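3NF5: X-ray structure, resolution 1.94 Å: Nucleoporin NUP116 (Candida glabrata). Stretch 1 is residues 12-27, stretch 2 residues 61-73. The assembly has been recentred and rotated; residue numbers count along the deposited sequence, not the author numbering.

Stretch 1 (12-27) VDENYYISPSLDTLAT
Stretch 2 61-73: PLGSICDDLVVFQ

The polar centre of this contact is the hydroxyl of Tyr-16, used twice. It accepts from the backbone, Phe-72 N to Tyr-16 OH at 3.2 Å with an N-H...O angle of 160°, and it donates a weak bond to Asp-67, Tyr-16 OH to Asp-67 OD1 at 2.9 Å. An m rotamer (chi1 -77°, chi2 -88°) carries the ring there, and Asp-67 CB lies 3.8 Å from the centroid of the Tyr-16 ring, over one face. Phe-72 N and Val-71 CA sit at the ring's edge. Asp-67 has a left-handed backbone conformation (66/27) and chi1 of -149°, between wells; Asp-67 N also donates to Val-70 O at 2.8 Å. Tyr-16 is itself anchored: Tyr-16 N donates to Asp-13 OD2 at 3.1 Å and to Glu-14 O at 2.9 Å.

Strand 16-19 runs at 138° to strand 70-73, their axes 9.8 Å apart, and at 116° to helix 65-69, at 8.6 Å, where a pi-type turn places Val-70 N 3.0 Å from Ile-65 O. No backbone-to-backbone hydrogen bond links the stretches; side chains make most of the contact. The CA atoms of Tyr-16 and Cys-66 are 6.4 Å apart, with Tyr-16 CD1 3.9 Å from Cys-66 CB. Strand alternation turns Tyr-17 away and Ile-18 (t, t) back toward the partner: Ile-18 CB meets Cys-66 SG at 3.9 Å, and Ile-18 CD1 meets Ile-65 CD1 at 3.9 Å.

After the cis peptide before Pro-20, Ser-21 caps the next helix, Thr-24 N donating to Ser-21 OG at 3.0 Å. Leu-22 and Leu-25, both m, t, point toward the other stretch; Ala-26, its CB sideways, also touches Leu-62 (m, t). Leu-22 CA to Leu-62 CA is 6.5 Å, Leu-22 CD2 to Leu-62 CB 3.9 Å, Leu-25 CB to Leu-62 CD2 4.1 Å, and Ala-26 CB to Leu-62 CD1 3.9 Å. The rule is one bonded tyrosine, then apolar packing outward.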

ATOM      1  N   VAL A  12       7.244  -7.910 -17.807  1.00 28.26           N
ATOM      2  CA  VAL A  12       6.160  -7.144 -17.201  1.00 29.87           C
ATOM      3  C   VAL A  12       6.389  -7.096 -15.696  1.00 30.60           C
ATOM      4  O   VAL A  12       7.068  -7.954 -15.113  1.00 31.13           O
ATOM      5  CB  VAL A  12       4.770  -7.715 -17.564  1.00 29.98           C
ATOM      6  CG1 VAL A  12       4.485  -7.550 -19.060  1.00 28.91           C
ATOM      7  CG2 VAL A  12       4.603  -9.196 -17.086  1.00 31.34           C
ATOM      8  N   ASP A  13       5.838  -6.063 -15.065  1.00 32.59           N
ATOM      9  CA  ASP A  13       5.892  -5.959 -13.631  1.00 33.69           C
ATOM     10  C   ASP A  13       5.460  -7.259 -12.959  1.00 33.59           C
ATOM     11  O   ASP A  13       4.446  -7.868 -13.294  1.00 33.60           O
ATOM     12  CB  ASP A  13       4.994  -4.813 -13.153  1.00 35.70           C
ATOM     13  CG  ASP A  13       4.950  -4.703 -11.629  1.00 38.92           C
ATOM     14  OD1 ASP A  13       5.930  -4.195 -10.967  1.00 41.75           O
ATOM     15  OD2 ASP A  13       3.900  -5.135 -11.111  1.00 45.75           O
ATOM     16  N   GLU A  14       6.280  -7.668 -12.015  1.00 33.35           N
ATOM     17  CA  GLU A  14       5.959  -8.714 -11.087  1.00 33.55           C
ATOM     18  C   GLU A  14       5.452  -7.960  -9.833  1.00 33.32           C
ATOM     19  O   GLU A  14       5.585  -6.727  -9.681  1.00 33.96           O
ATOM     20  CB  GLU A  14       7.251  -9.539 -10.804  1.00 33.60           C
ATOM     21  N   ASN A  15       4.897  -8.674  -8.909  1.00 32.50           N
ATOM     22  CA  ASN A  15       4.620  -8.052  -7.605  1.00 31.79           C
ATOM     23  C   ASN A  15       3.324  -7.214  -7.481  1.00 27.88           C
ATOM     24  O   ASN A  15       2.567  -7.483  -6.533  1.00 28.80           O
ATOM     25  CB  ASN A  15       5.798  -7.217  -7.081  1.00 32.76           C
ATOM     26  CG  ASN A  15       7.132  -7.930  -7.180  1.00 36.33           C
ATOM     27  OD1 ASN A  15       8.051  -7.465  -7.891  1.00 38.97           O
ATOM     28  ND2 ASN A  15       7.251  -9.047  -6.479  1.00 38.12           N
ATOM     29  N   TYR A  16       3.052  -6.243  -8.366  1.00 23.21           N
ATOM     30  CA  TYR A  16       1.814  -5.416  -8.181  1.00 20.81           C
ATOM     31  C   TYR A  16       0.597  -6.124  -8.690  1.00 19.74           C
ATOM     32  O   TYR A  16       0.641  -6.821  -9.670  1.00 17.25           O
ATOM     33  CB  TYR A  16       1.845  -4.027  -8.852  1.00 19.67           C
ATOM     34  CG  TYR A  16       2.644  -3.049  -8.092  1.00 19.57           C
ATOM     35  CD1 TYR A  16       2.075  -2.286  -7.094  1.00 17.39           C
ATOM     36  CD2 TYR A  16       4.002  -2.887  -8.343  1.00 22.17           C
ATOM     37  CE1 TYR A  16       2.798  -1.368  -6.374  1.00 17.30           C
ATOM     38  CE2 TYR A  16       4.772  -2.011  -7.562  1.00 18.24           C
ATOM     39  CZ  TYR A  16       4.156  -1.241  -6.607  1.00 20.03           C
ATOM     40  OH  TYR A  16       4.853  -0.338  -5.845  1.00 16.29           O
ATOM     41  N   TYR A  17      -0.506  -5.835  -8.046  1.00 17.59           N
ATOM     42  CA  TYR A  17      -1.777  -6.325  -8.461  1.00 17.78           C
ATOM     43  C   TYR A  17      -2.841  -5.312  -8.044  1.00 16.92           C
ATOM     44  O   TYR A  17      -2.628  -4.521  -7.158  1.00 13.45           O
ATOM     45  CB  TYR A  17      -2.070  -7.714  -7.894  1.00 18.33           C
ATOM     46  CG  TYR A  17      -2.149  -7.772  -6.403  1.00 17.33           C
ATOM     47  CD1 TYR A  17      -3.375  -7.660  -5.741  1.00 20.24           C
ATOM     48  CD2 TYR A  17      -1.000  -7.909  -5.622  1.00 17.30           C
ATOM     49  CE1 TYR A  17      -3.455  -7.706  -4.349  1.00 16.61           C
ATOM     50  CE2 TYR A  17      -1.071  -7.964  -4.264  1.00 15.64           C
ATOM     51  CZ  TYR A  17      -2.309  -7.846  -3.628  1.00 18.39           C
ATOM     52  OH  TYR A  17      -2.381  -7.897  -2.297  1.00 22.34           O
ATOM     53  N   ILE A  18      -3.973  -5.372  -8.732  1.00 17.86           N
ATOM     54  CA  ILE A  18      -5.129  -4.507  -8.435  1.00 17.81           C
ATOM     55  C   ILE A  18      -6.410  -5.328  -8.594  1.00 17.68           C
ATOM     56  O   ILE A  18      -6.496  -6.106  -9.544  1.00 18.41           O
ATOM     57  CB  ILE A  18      -5.133  -3.294  -9.357  1.00 18.58           C
ATOM     58  CG1 ILE A  18      -6.112  -2.230  -8.886  1.00 20.05           C
ATOM     59  CG2 ILE A  18      -5.431  -3.682 -10.805  1.00 22.64           C
ATOM     60  CD1 ILE A  18      -5.935  -0.871  -9.637  1.00 18.41           C
ATOM     61  N   SER A  19      -7.374  -5.108  -7.686  1.00 16.85           N
ATOM     62  CA  SER A  19      -8.724  -5.779  -7.651  1.00 18.60           C
ATOM     63  C   SER A  19      -9.775  -4.733  -7.332  1.00 18.93           C
ATOM     64  O   SER A  19      -9.591  -3.966  -6.414  1.00 17.83           O
ATOM     65  CB  SER A  19      -8.725  -6.848  -6.573  1.00 18.20           C
ATOM     66  OG  SER A  19     -10.015  -7.459  -6.418  1.00 25.60           O
ATOM     67  N   PRO A  20     -10.827  -4.600  -8.162  1.00 20.05           N
ATOM     68  CA  PRO A  20     -11.008  -5.233  -9.473  1.00 20.62           C
ATOM     69  C   PRO A  20      -9.836  -5.019 -10.466  1.00 20.82           C
ATOM     70  O   PRO A  20      -9.047  -4.055 -10.354  1.00 19.23           O
ATOM     71  CB  PRO A  20     -12.365  -4.662  -9.992  1.00 20.49           C
ATOM     72  CG  PRO A  20     -13.042  -4.057  -8.748  1.00 21.70           C
ATOM     73  CD  PRO A  20     -11.935  -3.697  -7.785  1.00 20.41           C
ATOM     74  N   SER A  21      -9.721  -5.958 -11.414  1.00 20.36           N
ATOM     75  CA  SER A  21      -8.763  -5.856 -12.482  1.00 21.07           C
ATOM     76  C   SER A  21      -8.852  -4.553 -13.249  1.00 21.37           C
ATOM     77  O   SER A  21      -9.911  -3.953 -13.359  1.00 20.51           O
ATOM     78  CB  SER A  21      -8.900  -7.034 -13.465  1.00 21.43           C
ATOM     79  OG  SER A  21     -10.068  -6.913 -14.267  1.00 23.59           O
ATOM     80  N   LEU A  22      -7.726  -4.115 -13.801  1.00 21.89           N
ATOM     81  CA  LEU A  22      -7.742  -2.967 -14.717  1.00 24.31           C
ATOM     82  C   LEU A  22      -8.757  -3.095 -15.881  1.00 24.22           C
ATOM     83  O   LEU A  22      -9.352  -2.109 -16.299  1.00 22.03           O
ATOM     84  CB  LEU A  22      -6.335  -2.684 -15.293  1.00 24.95           C
ATOM     85  CG  LEU A  22      -5.299  -2.080 -14.328  1.00 26.44           C
ATOM     86  CD1 LEU A  22      -4.107  -1.495 -15.145  1.00 29.05           C
ATOM     87  CD2 LEU A  22      -5.863  -1.007 -13.475  1.00 26.18           C
ATOM     88  N   ASP A  23      -8.898  -4.298 -16.413  1.00 25.42           N
ATOM     89  CA  ASP A  23      -9.861  -4.567 -17.489  1.00 27.38           C
ATOM     90  C   ASP A  23     -11.307  -4.370 -16.983  1.00 26.75           C
ATOM     91  O   ASP A  23     -12.134  -3.760 -17.673  1.00 26.50           O
ATOM     92  CB  ASP A  23      -9.666  -5.985 -18.042  1.00 28.63           C
ATOM     93  CG  ASP A  23     -10.487  -6.240 -19.339  1.00 37.05           C
ATOM     94  OD1 ASP A  23     -10.312  -5.477 -20.345  1.00 45.47           O
ATOM     95  OD2 ASP A  23     -11.325  -7.193 -19.347  1.00 44.77           O
ATOM     96  N   THR A  24     -11.615  -4.853 -15.784  1.00 25.46           N
ATOM     97  CA  THR A  24     -12.941  -4.612 -15.210  1.00 24.77           C
ATOM     98  C   THR A  24     -13.244  -3.123 -14.997  1.00 24.10           C
ATOM     99  O   THR A  24     -14.314  -2.644 -15.425  1.00 23.98           O
ATOM    100  CB  THR A  24     -13.111  -5.340 -13.890  1.00 25.13           C
ATOM    101  OG1 THR A  24     -13.051  -6.731 -14.162  1.00 24.91           O
ATOM    102  CG2 THR A  24     -14.429  -4.999 -13.254  1.00 25.14           C
ATOM    103  N   LEU A  25     -12.268  -2.402 -14.422  1.00 22.19           N
ATOM    104  CA  LEU A  25     -12.405  -0.979 -14.093  1.00 21.94           C
ATOM    105  C   LEU A  25     -12.549  -0.107 -15.356  1.00 22.16           C
ATOM    106  O   LEU A  25     -13.314   0.855 -15.376  1.00 22.13           O
ATOM    107  CB  LEU A  25     -11.227  -0.512 -13.248  1.00 21.38           C
ATOM    108  CG  LEU A  25     -11.017  -1.063 -11.811  1.00 20.81           C
ATOM    109  CD1 LEU A  25      -9.636  -0.639 -11.342  1.00 17.52           C
ATOM    110  CD2 LEU A  25     -12.037  -0.506 -10.825  1.00 20.39           C
ATOM    111  N   ALA A  26     -11.860  -0.499 -16.423  1.00 23.39           N
ATOM    112  CA  ALA A  26     -11.970   0.173 -17.734  1.00 23.61           C
ATOM    113  C   ALA A  26     -13.355   0.037 -18.308  1.00 23.94           C
ATOM    114  O   ALA A  26     -13.747   0.895 -19.039  1.00 25.18           O
ATOM    115  CB  ALA A  26     -10.884  -0.400 -18.788  1.00 23.44           C
ATOM    116  N   THR A  27     -14.095  -1.023 -17.992  1.00 24.81           N
ATOM    117  CA  THR A  27     -15.426  -1.213 -18.569  1.00 25.14           C
ATOM    118  C   THR A  27     -16.530  -0.470 -17.856  1.00 24.29           C
ATOM    119  O   THR A  27     -17.646  -0.365 -18.392  1.00 24.68           O
ATOM    120  CB  THR A  27     -15.836  -2.682 -18.565  1.00 25.90           C
ATOM    121  OG1 THR A  27     -16.044  -3.141 -17.199  1.00 30.71           O
ATOM    122  CG2 THR A  27     -14.763  -3.497 -19.265  1.00 29.07           C
ATOM    123  N   PRO A  61      -5.883   7.822 -14.990  1.00 26.62           N
ATOM    124  CA  PRO A  61      -5.446   6.796 -15.948  1.00 27.20           C
ATOM    125  C   PRO A  61      -5.146   5.505 -15.217  1.00 27.26           C
ATOM    126  O   PRO A  61      -4.259   5.458 -14.366  1.00 27.46           O
ATOM    127  CB  PRO A  61      -4.173   7.371 -16.564  1.00 27.16           C
ATOM    128  CG  PRO A  61      -4.233   8.834 -16.298  1.00 25.06           C
ATOM    129  CD  PRO A  61      -5.013   8.999 -15.020  1.00 27.27           C
ATOM    130  N   LEU A  62      -5.896   4.481 -15.536  1.00 28.10           N
ATOM    131  CA  LEU A  62      -5.864   3.283 -14.729  1.00 28.63           C
ATOM    132  C   LEU A  62      -4.424   2.702 -14.547  1.00 28.12           C
ATOM    133  O   LEU A  62      -4.066   2.255 -13.470  1.00 27.68           O
ATOM    134  CB  LEU A  62      -6.804   2.272 -15.318  1.00 28.75           C
ATOM    135  CG  LEU A  62      -8.261   2.688 -15.286  1.00 30.46           C
ATOM    136  CD1 LEU A  62      -9.068   1.738 -16.109  1.00 34.26           C
ATOM    137  CD2 LEU A  62      -8.798   2.789 -13.862  1.00 29.43           C
ATOM    138  N   GLY A  63      -3.607   2.744 -15.596  1.00 26.93           N
ATOM    139  CA  GLY A  63      -2.250   2.227 -15.520  1.00 25.93           C
ATOM    140  C   GLY A  63      -1.313   3.011 -14.599  1.00 25.11           C
ATOM    141  O   GLY A  63      -0.190   2.556 -14.317  1.00 25.98           O
ATOM    142  N   SER A  64      -1.733   4.190 -14.143  1.00 23.23           N
ATOM    143  CA  SER A  64      -0.947   4.935 -13.165  1.00 22.84           C
ATOM    144  C   SER A  64      -1.193   4.563 -11.722  1.00 21.66           C
ATOM    145  O   SER A  64      -0.466   5.043 -10.871  1.00 20.53           O
ATOM    146  CB  SER A  64      -1.121   6.431 -13.314  1.00 24.12           C
ATOM    147  OG  SER A  64      -2.375   6.864 -12.811  1.00 26.34           O
ATOM    148  N   ILE A  65      -2.203   3.723 -11.421  1.00 20.01           N
ATOM    149  CA  ILE A  65      -2.512   3.460 -10.048  1.00 19.99           C
ATOM    150  C   ILE A  65      -1.417   2.607  -9.381  1.00 19.72           C
ATOM    151  O   ILE A  65      -0.785   3.052  -8.397  1.00 19.54           O
ATOM    152  CB  ILE A  65      -3.900   2.787  -9.861  1.00 19.06           C
ATOM    153  CG1 ILE A  65      -5.020   3.661 -10.416  1.00 19.85           C
ATOM    154  CG2 ILE A  65      -4.117   2.481  -8.360  1.00 21.45           C
ATOM    155  CD1 ILE A  65      -6.368   2.979 -10.402  1.00 17.93           C
ATOM    156  N   CYS A  66      -1.174   1.410  -9.905  1.00 21.08           N
ATOM    157  CA  CYS A  66      -0.061   0.584  -9.386  1.00 21.38           C
ATOM    158  C   CYS A  66       1.310   1.149  -9.749  1.00 21.90           C
ATOM    159  O   CYS A  66       1.602   1.386 -10.938  1.00 21.32           O
ATOM    160  CB  CYS A  66      -0.116  -0.819  -9.973  1.00 22.64           C
ATOM    161  SG  CYS A  66      -1.577  -1.757  -9.586  1.00 22.99           S
ATOM    162  N   ASP A  67       2.146   1.320  -8.733  1.00 22.09           N
ATOM    163  CA  ASP A  67       3.570   1.738  -8.853  1.00 22.61           C
ATOM    164  C   ASP A  67       3.826   3.167  -9.394  1.00 22.63           C
ATOM    165  O   ASP A  67       4.895   3.476  -9.935  1.00 23.44           O
ATOM    166  CB  ASP A  67       4.364   0.692  -9.626  1.00 23.11           C
ATOM    167  CG  ASP A  67       5.831   0.590  -9.198  1.00 24.75           C
ATOM    168  OD1 ASP A  67       6.236   0.869  -8.044  1.00 23.08           O
ATOM    169  OD2 ASP A  67       6.579   0.156 -10.068  1.00 30.02           O
ATOM    170  N   ASP A  68       2.862   4.049  -9.187  1.00 22.13           N
ATOM    171  CA  ASP A  68       2.985   5.488  -9.438  1.00 21.30           C
ATOM    172  C   ASP A  68       2.139   6.211  -8.366  1.00 19.70           C
ATOM    173  O   ASP A  68       2.672   6.773  -7.471  1.00 19.27           O
ATOM    174  CB  ASP A  68       2.543   5.812 -10.872  1.00 22.54           C
ATOM    175  CG  ASP A  68       2.513   7.292 -11.189  1.00 24.68           C
ATOM    176  OD1 ASP A  68       2.646   8.114 -10.245  1.00 28.08           O
ATOM    177  OD2 ASP A  68       2.270   7.643 -12.389  1.00 28.29           O
ATOM    178  N   LEU A  69       0.818   6.124  -8.424  1.00 18.22           N
ATOM    179  CA  LEU A  69       0.002   6.694  -7.354  1.00 17.05           C
ATOM    180  C   LEU A  69       0.156   5.913  -6.025  1.00 15.47           C
ATOM    181  O   LEU A  69       0.087   6.479  -4.973  1.00 16.40           O
ATOM    182  CB  LEU A  69      -1.469   6.651  -7.737  1.00 17.43           C
ATOM    183  CG  LEU A  69      -1.863   7.634  -8.860  1.00 21.14           C
ATOM    184  CD1 LEU A  69      -3.395   7.515  -9.040  1.00 20.01           C
ATOM    185  CD2 LEU A  69      -1.444   9.051  -8.464  1.00 20.74           C
ATOM    186  N   VAL A  70       0.296   4.606  -6.115  1.00 15.23           N
ATOM    187  CA  VAL A  70       0.401   3.725  -4.962  1.00 14.87           C
ATOM    188  C   VAL A  70       1.680   2.929  -5.148  1.00 16.12           C
ATOM    189  O   VAL A  70       1.806   2.178  -6.134  1.00 16.09           O
ATOM    190  CB  VAL A  70      -0.788   2.743  -4.821  1.00 14.47           C
ATOM    191  CG1 VAL A  70      -0.582   1.883  -3.559  1.00 14.56           C
ATOM    192  CG2 VAL A  70      -2.143   3.487  -4.753  1.00 15.23           C
ATOM    193  N   VAL A  71       2.595   3.107  -4.208  1.00 16.18           N
ATOM    194  CA  VAL A  71       3.955   2.490  -4.220  1.00 17.16           C
ATOM    195  C   VAL A  71       4.231   1.861  -2.842  1.00 14.82           C
ATOM    196  O   VAL A  71       4.007   2.465  -1.813  1.00 14.44           O
ATOM    197  CB  VAL A  71       5.059   3.547  -4.601  1.00 17.75           C
ATOM    198  CG1 VAL A  71       6.509   2.995  -4.401  1.00 20.42           C
ATOM    199  CG2 VAL A  71       4.900   4.055  -6.048  1.00 17.70           C
ATOM    200  N   PHE A  72       4.630   0.610  -2.834  1.00 16.89           N
ATOM    201  CA  PHE A  72       5.096  -0.096  -1.622  1.00 16.07           C
ATOM    202  C   PHE A  72       6.546  -0.486  -1.879  1.00 19.69           C
ATOM    203  O   PHE A  72       6.850  -1.029  -2.922  1.00 20.63           O
ATOM    204  CB  PHE A  72       4.264  -1.345  -1.417  1.00 18.02           C
ATOM    205  CG  PHE A  72       2.859  -1.061  -1.049  1.00 17.11           C
ATOM    206  CD1 PHE A  72       2.540  -0.729   0.254  1.00 19.86           C
ATOM    207  CD2 PHE A  72       1.856  -1.049  -2.033  1.00 21.20           C
ATOM    208  CE1 PHE A  72       1.230  -0.453   0.586  1.00 19.33           C
ATOM    209  CE2 PHE A  72       0.552  -0.776  -1.684  1.00 17.21           C
ATOM    210  CZ  PHE A  72       0.255  -0.466  -0.422  1.00 14.37           C
ATOM    211  N   GLN A  73       7.437  -0.090  -0.978  1.00 22.65           N
ATOM    212  CA  GLN A  73       8.863  -0.414  -0.979  1.00 22.80           C
ATOM    213  C   GLN A  73       9.169  -1.085   0.353  1.00 22.70           C
ATOM    214  O   GLN A  73       8.290  -1.156   1.206  1.00 21.00           O
ATOM    215  CB  GLN A  73       9.634   0.899  -1.013  1.00 25.70           C
ATOM    216  CG  GLN A  73       9.482   1.734  -2.255  1.00 28.14           C
ATOM    217  CD  GLN A  73      10.497   2.865  -2.224  1.00 36.94           C
ATOM    218  OE1 GLN A  73      10.404   3.801  -1.407  1.00 39.44           O
ATOM    219  NE2 GLN A  73      11.519   2.742  -3.058  1.00 40.81           N
TER